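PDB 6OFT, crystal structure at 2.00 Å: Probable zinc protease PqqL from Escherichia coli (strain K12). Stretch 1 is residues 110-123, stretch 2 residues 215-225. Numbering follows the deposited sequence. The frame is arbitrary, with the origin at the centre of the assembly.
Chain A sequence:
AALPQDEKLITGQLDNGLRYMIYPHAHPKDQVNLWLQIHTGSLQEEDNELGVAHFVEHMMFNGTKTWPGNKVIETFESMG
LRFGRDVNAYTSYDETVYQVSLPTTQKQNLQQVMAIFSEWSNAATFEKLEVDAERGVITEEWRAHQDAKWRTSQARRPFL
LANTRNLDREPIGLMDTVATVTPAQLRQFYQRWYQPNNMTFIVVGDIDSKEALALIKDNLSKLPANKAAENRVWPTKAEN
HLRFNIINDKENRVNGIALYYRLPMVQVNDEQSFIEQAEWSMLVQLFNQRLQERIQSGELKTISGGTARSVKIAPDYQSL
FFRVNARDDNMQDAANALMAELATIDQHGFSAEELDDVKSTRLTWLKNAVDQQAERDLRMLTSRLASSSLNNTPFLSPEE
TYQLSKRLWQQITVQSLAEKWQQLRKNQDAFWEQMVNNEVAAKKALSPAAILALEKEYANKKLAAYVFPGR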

# COMPACT_ATOMS: atom_id res chain seq x y z
N LEU A 110 23.41 -14.85 11.87
CA LEU A 110 23.21 -14.08 10.64
C LEU A 110 23.42 -14.99 9.44
O LEU A 110 22.61 -14.98 8.52
CB LEU A 110 24.20 -12.91 10.55
CG LEU A 110 23.87 -11.60 11.24
CD1 LEU A 110 25.00 -10.60 11.04
CD2 LEU A 110 22.55 -11.00 10.72
N GLN A 111 24.50 -15.80 9.49
CA GLN A 111 24.89 -16.77 8.47
C GLN A 111 23.84 -17.88 8.29
O GLN A 111 23.49 -18.23 7.16
CB GLN A 111 26.29 -17.34 8.79
CG GLN A 111 26.82 -18.41 7.83
CD GLN A 111 26.64 -18.09 6.35
OE1 GLN A 111 26.99 -17.00 5.86
NE2 GLN A 111 26.09 -19.06 5.62
N GLN A 112 23.33 -18.41 9.42
CA GLN A 112 22.31 -19.42 9.43
C GLN A 112 21.03 -18.89 8.75
O GLN A 112 20.46 -19.60 7.92
CB GLN A 112 22.05 -19.89 10.87
CG GLN A 112 20.94 -20.92 11.00
CD GLN A 112 21.29 -22.23 10.35
OE1 GLN A 112 21.71 -23.17 11.02
NE2 GLN A 112 21.08 -22.34 9.04
N VAL A 113 20.60 -17.64 9.08
CA VAL A 113 19.41 -17.01 8.49
C VAL A 113 19.60 -16.86 6.96
O VAL A 113 18.69 -17.17 6.18
CB VAL A 113 19.05 -15.66 9.21
CG1 VAL A 113 18.02 -14.86 8.42
CG2 VAL A 113 18.54 -15.90 10.63
N MET A 114 20.80 -16.44 6.53
CA MET A 114 21.14 -16.28 5.11
C MET A 114 21.07 -17.62 4.35
O MET A 114 20.67 -17.65 3.19
CB MET A 114 22.54 -15.67 4.96
CG MET A 114 22.61 -14.19 5.30
SD MET A 114 21.40 -13.14 4.45
CE MET A 114 21.88 -13.34 2.74
N ALA A 115 21.47 -18.72 5.02
CA ALA A 115 21.44 -20.08 4.46
C ALA A 115 19.99 -20.52 4.21
O ALA A 115 19.71 -21.12 3.17
CB ALA A 115 22.15 -21.04 5.38
N ILE A 116 19.06 -20.14 5.13
CA ILE A 116 17.62 -20.39 4.99
C ILE A 116 17.07 -19.58 3.80
O ILE A 116 16.28 -20.12 3.03
CB ILE A 116 16.85 -20.12 6.32
CG1 ILE A 116 17.23 -21.16 7.41
CG2 ILE A 116 15.33 -20.11 6.09
CD1 ILE A 116 16.79 -20.85 8.82
N PHE A 117 17.49 -18.31 3.64
CA PHE A 117 17.04 -17.47 2.51
C PHE A 117 17.48 -18.06 1.17
O PHE A 117 16.71 -18.05 0.21
CB PHE A 117 17.53 -16.01 2.64
CG PHE A 117 16.65 -15.09 3.46
CD1 PHE A 117 15.39 -14.71 3.00
CD2 PHE A 117 17.10 -14.55 4.66
CE1 PHE A 117 14.59 -13.83 3.73
CE2 PHE A 117 16.30 -13.65 5.39
CZ PHE A 117 15.06 -13.30 4.92
N SER A 118 18.71 -18.60 1.12
CA SER A 118 19.26 -19.25 -0.08
C SER A 118 18.38 -20.44 -0.55
O SER A 118 18.13 -20.58 -1.74
CB SER A 118 20.69 -19.70 0.18
OG SER A 118 21.30 -20.09 -1.03
N GLU A 119 17.87 -21.24 0.40
CA GLU A 119 17.00 -22.38 0.13
C GLU A 119 15.56 -21.98 -0.16
O GLU A 119 14.88 -22.68 -0.90
CB GLU A 119 17.07 -23.42 1.26
CG GLU A 119 18.49 -23.93 1.42
CD GLU A 119 18.61 -25.43 1.51
OE1 GLU A 119 17.61 -26.11 1.86
OE2 GLU A 119 19.72 -25.94 1.22
N TRP A 120 15.07 -20.85 0.40
CA TRP A 120 13.73 -20.41 0.05
C TRP A 120 13.74 -19.99 -1.44
O TRP A 120 12.75 -20.17 -2.13
CB TRP A 120 13.30 -19.23 0.93
CG TRP A 120 12.85 -19.61 2.31
CD1 TRP A 120 12.45 -20.84 2.75
CD2 TRP A 120 12.74 -18.72 3.44
NE1 TRP A 120 12.06 -20.77 4.07
CE2 TRP A 120 12.21 -19.48 4.51
CE3 TRP A 120 13.00 -17.35 3.63
CZ2 TRP A 120 11.96 -18.91 5.77
CZ3 TRP A 120 12.74 -16.79 4.87
CH2 TRP A 120 12.21 -17.57 5.92
N SER A 121 14.89 -19.44 -1.91
CA SER A 121 15.09 -18.97 -3.28
C SER A 121 14.92 -20.04 -4.37
O SER A 121 14.40 -19.70 -5.43
CB SER A 121 16.45 -18.29 -3.42
OG SER A 121 16.50 -17.12 -2.63
N ASN A 122 15.38 -21.29 -4.14
CA ASN A 122 15.33 -22.37 -5.15
C ASN A 122 15.29 -23.82 -4.61
O ASN A 122 15.34 -24.76 -5.41
CB ASN A 122 16.52 -22.22 -6.13
CG ASN A 122 17.87 -22.65 -5.56
OD1 ASN A 122 18.08 -22.73 -4.34
ND2 ASN A 122 18.80 -22.95 -6.45
N ALA A 123 15.24 -24.03 -3.27
CA ALA A 123 15.32 -25.40 -2.74
C ALA A 123 14.12 -25.85 -1.87
O ALA A 123 14.24 -26.84 -1.15
CB ALA A 123 16.63 -25.61 -2.00
N LEU A 215 27.60 -10.80 3.26
CA LEU A 215 26.50 -11.71 3.64
C LEU A 215 25.74 -12.14 2.40
O LEU A 215 25.50 -13.33 2.22
CB LEU A 215 25.50 -11.01 4.59
CG LEU A 215 25.65 -11.18 6.11
CD1 LEU A 215 24.50 -10.50 6.83
CD2 LEU A 215 25.70 -12.65 6.54
N ILE A 216 25.39 -11.17 1.54
CA ILE A 216 24.64 -11.38 0.29
C ILE A 216 25.44 -12.19 -0.71
O ILE A 216 24.95 -13.22 -1.20
CB ILE A 216 24.12 -10.03 -0.28
CG1 ILE A 216 23.11 -9.38 0.68
CG2 ILE A 216 23.56 -10.18 -1.71
CD1 ILE A 216 22.88 -7.89 0.46
N LYS A 217 26.67 -11.74 -1.05
CA LYS A 217 27.50 -12.43 -2.03
C LYS A 217 27.89 -13.85 -1.59
O LYS A 217 27.80 -14.77 -2.40
CB LYS A 217 28.73 -11.59 -2.42
CG LYS A 217 29.42 -12.10 -3.69
CD LYS A 217 30.56 -11.20 -4.17
CE LYS A 217 31.35 -11.86 -5.27
NZ LYS A 217 32.20 -12.97 -4.76
N ASP A 218 28.28 -14.04 -0.32
CA ASP A 218 28.67 -15.36 0.18
C ASP A 218 27.54 -16.38 0.16
O ASP A 218 27.81 -17.58 0.09
CB ASP A 218 29.21 -15.28 1.61
CG ASP A 218 30.57 -14.61 1.76
OD1 ASP A 218 31.01 -14.42 2.92
OD2 ASP A 218 31.18 -14.25 0.73
N ASN A 219 26.28 -15.92 0.24
CA ASN A 219 25.16 -16.83 0.36
C ASN A 219 24.18 -16.87 -0.80
O ASN A 219 23.40 -17.81 -0.88
CB ASN A 219 24.40 -16.52 1.65
CG ASN A 219 25.24 -16.80 2.87
OD1 ASN A 219 25.51 -17.95 3.19
ND2 ASN A 219 25.69 -15.77 3.55
N LEU A 220 24.20 -15.88 -1.70
CA LEU A 220 23.20 -15.84 -2.77
C LEU A 220 23.76 -15.82 -4.18
O LEU A 220 22.99 -15.91 -5.13
CB LEU A 220 22.22 -14.65 -2.56
CG LEU A 220 21.41 -14.65 -1.24
CD1 LEU A 220 20.72 -13.31 -1.00
CD2 LEU A 220 20.39 -15.79 -1.19
N SER A 221 25.08 -15.69 -4.32
CA SER A 221 25.69 -15.64 -5.66
C SER A 221 25.78 -17.02 -6.33
O SER A 221 25.84 -17.09 -7.57
CB SER A 221 27.04 -14.92 -5.63
OG SER A 221 28.02 -15.64 -4.90
N LYS A 222 25.72 -18.12 -5.54
CA LYS A 222 25.78 -19.48 -6.10
C LYS A 222 24.43 -19.97 -6.66
O LYS A 222 24.39 -21.06 -7.25
CB LYS A 222 26.37 -20.48 -5.10
CG LYS A 222 27.90 -20.33 -4.96
CD LYS A 222 28.62 -21.64 -4.58
CE LYS A 222 28.68 -21.92 -3.09
NZ LYS A 222 29.59 -20.98 -2.38
N LEU A 223 23.33 -19.19 -6.50
CA LEU A 223 22.02 -19.56 -7.07
C LEU A 223 22.16 -19.56 -8.60
O LEU A 223 22.69 -18.58 -9.14
CB LEU A 223 20.89 -18.57 -6.67
CG LEU A 223 20.51 -18.43 -5.19
CD1 LEU A 223 19.63 -17.22 -4.98
CD2 LEU A 223 19.81 -19.67 -4.66
N PRO A 224 21.73 -20.63 -9.32
CA PRO A 224 21.86 -20.65 -10.79
C PRO A 224 21.18 -19.46 -11.47
O PRO A 224 20.10 -19.03 -11.04
CB PRO A 224 21.22 -21.98 -11.20
CG PRO A 224 21.32 -22.84 -9.98
CD PRO A 224 21.13 -21.89 -8.83
N ALA A 225 21.81 -18.95 -12.53
CA ALA A 225 21.35 -17.79 -13.30
C ALA A 225 20.12 -18.05 -14.17
O ALA A 225 20.06 -17.64 -15.33
CB ALA A 225 22.50 -17.22 -14.13

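Two helical segments of PqqL, about a hundred residues apart in sequence, cross at 49° between their N-to-C directions, with axes 9.3 Å apart at closest approach. The backbones come nearest at Ser 118 and Leu 220, whose CA atoms lie 5.9 Å apart, and the contact buries 585 Å² in all.

Met 114 supplies the main knob from the first helix. Its CA-to-CB bond points toward the second stretch, and the chi angles, m at all three positions, fold the chain into a compact curl rather than an extended arm. The curl places the side chain in a hole formed by Leu 215, Ile 216, Asn 219 and Leu 220: CG of Met 114 lies 3.7 Å from CD2 of Leu 215, and CE of Met 114 is 3.9 Å from CD1 of Leu 220. Leu 220 answers as a knob in the other direction. Its CB leaves sideways, but chi1 m and chi2 t carry the methyls inward among Met 114, Phe 117, Ser 118 and Ser 121, with CD2 of Leu 220 3.8 Å from CA of Ser 118. Leu 215 also starts sideways; its chi1 of -95° lies between wells, and its end reaches both Met 114 and Leu 110.

Beside this apolar packing, Gln 111 and Asn 219 pair their amides. NE2 of Gln 111 donates to OD1 of Asn 219 at 2.7 Å, and ND2 of Asn 219 donates to OE1 of Gln 111 at 2.9 Å, so each side chain both gives and accepts. Gln 111 begins sideways, and its t, p conformation with chi3 of 50° brings the amide to its partner. Asn 219, chi1 m, spends its second amide hydrogen within its own helix: ND2 of Asn 219 also donates to O of Leu 215 at 2.8 Å, anchoring the amide that faces Gln 111.

Two turns beyond Gln 111, Ser 118, with chi1 t, directs its hydroxyl across the interface, where OG of Ser 118 donates to the backbone O of Asn 219 at 3.1 Å. Ser 121, chi1 m, instead turns back on its own helix, OG of Ser 121 donating to O of Phe 117 at 3.0 Å. Its CB remains available for apolar contact, 3.7 Å from CD1 of Leu 223.

A type I turn from Leu 220 to Leu 223 redirects the second stretch. Leu 223, whose CA-to-CB bond points toward the first stretch, adopts the m, t rotamer and places its CD2 3.5 Å from O of Ser 118, extending the contact to the end of the turn.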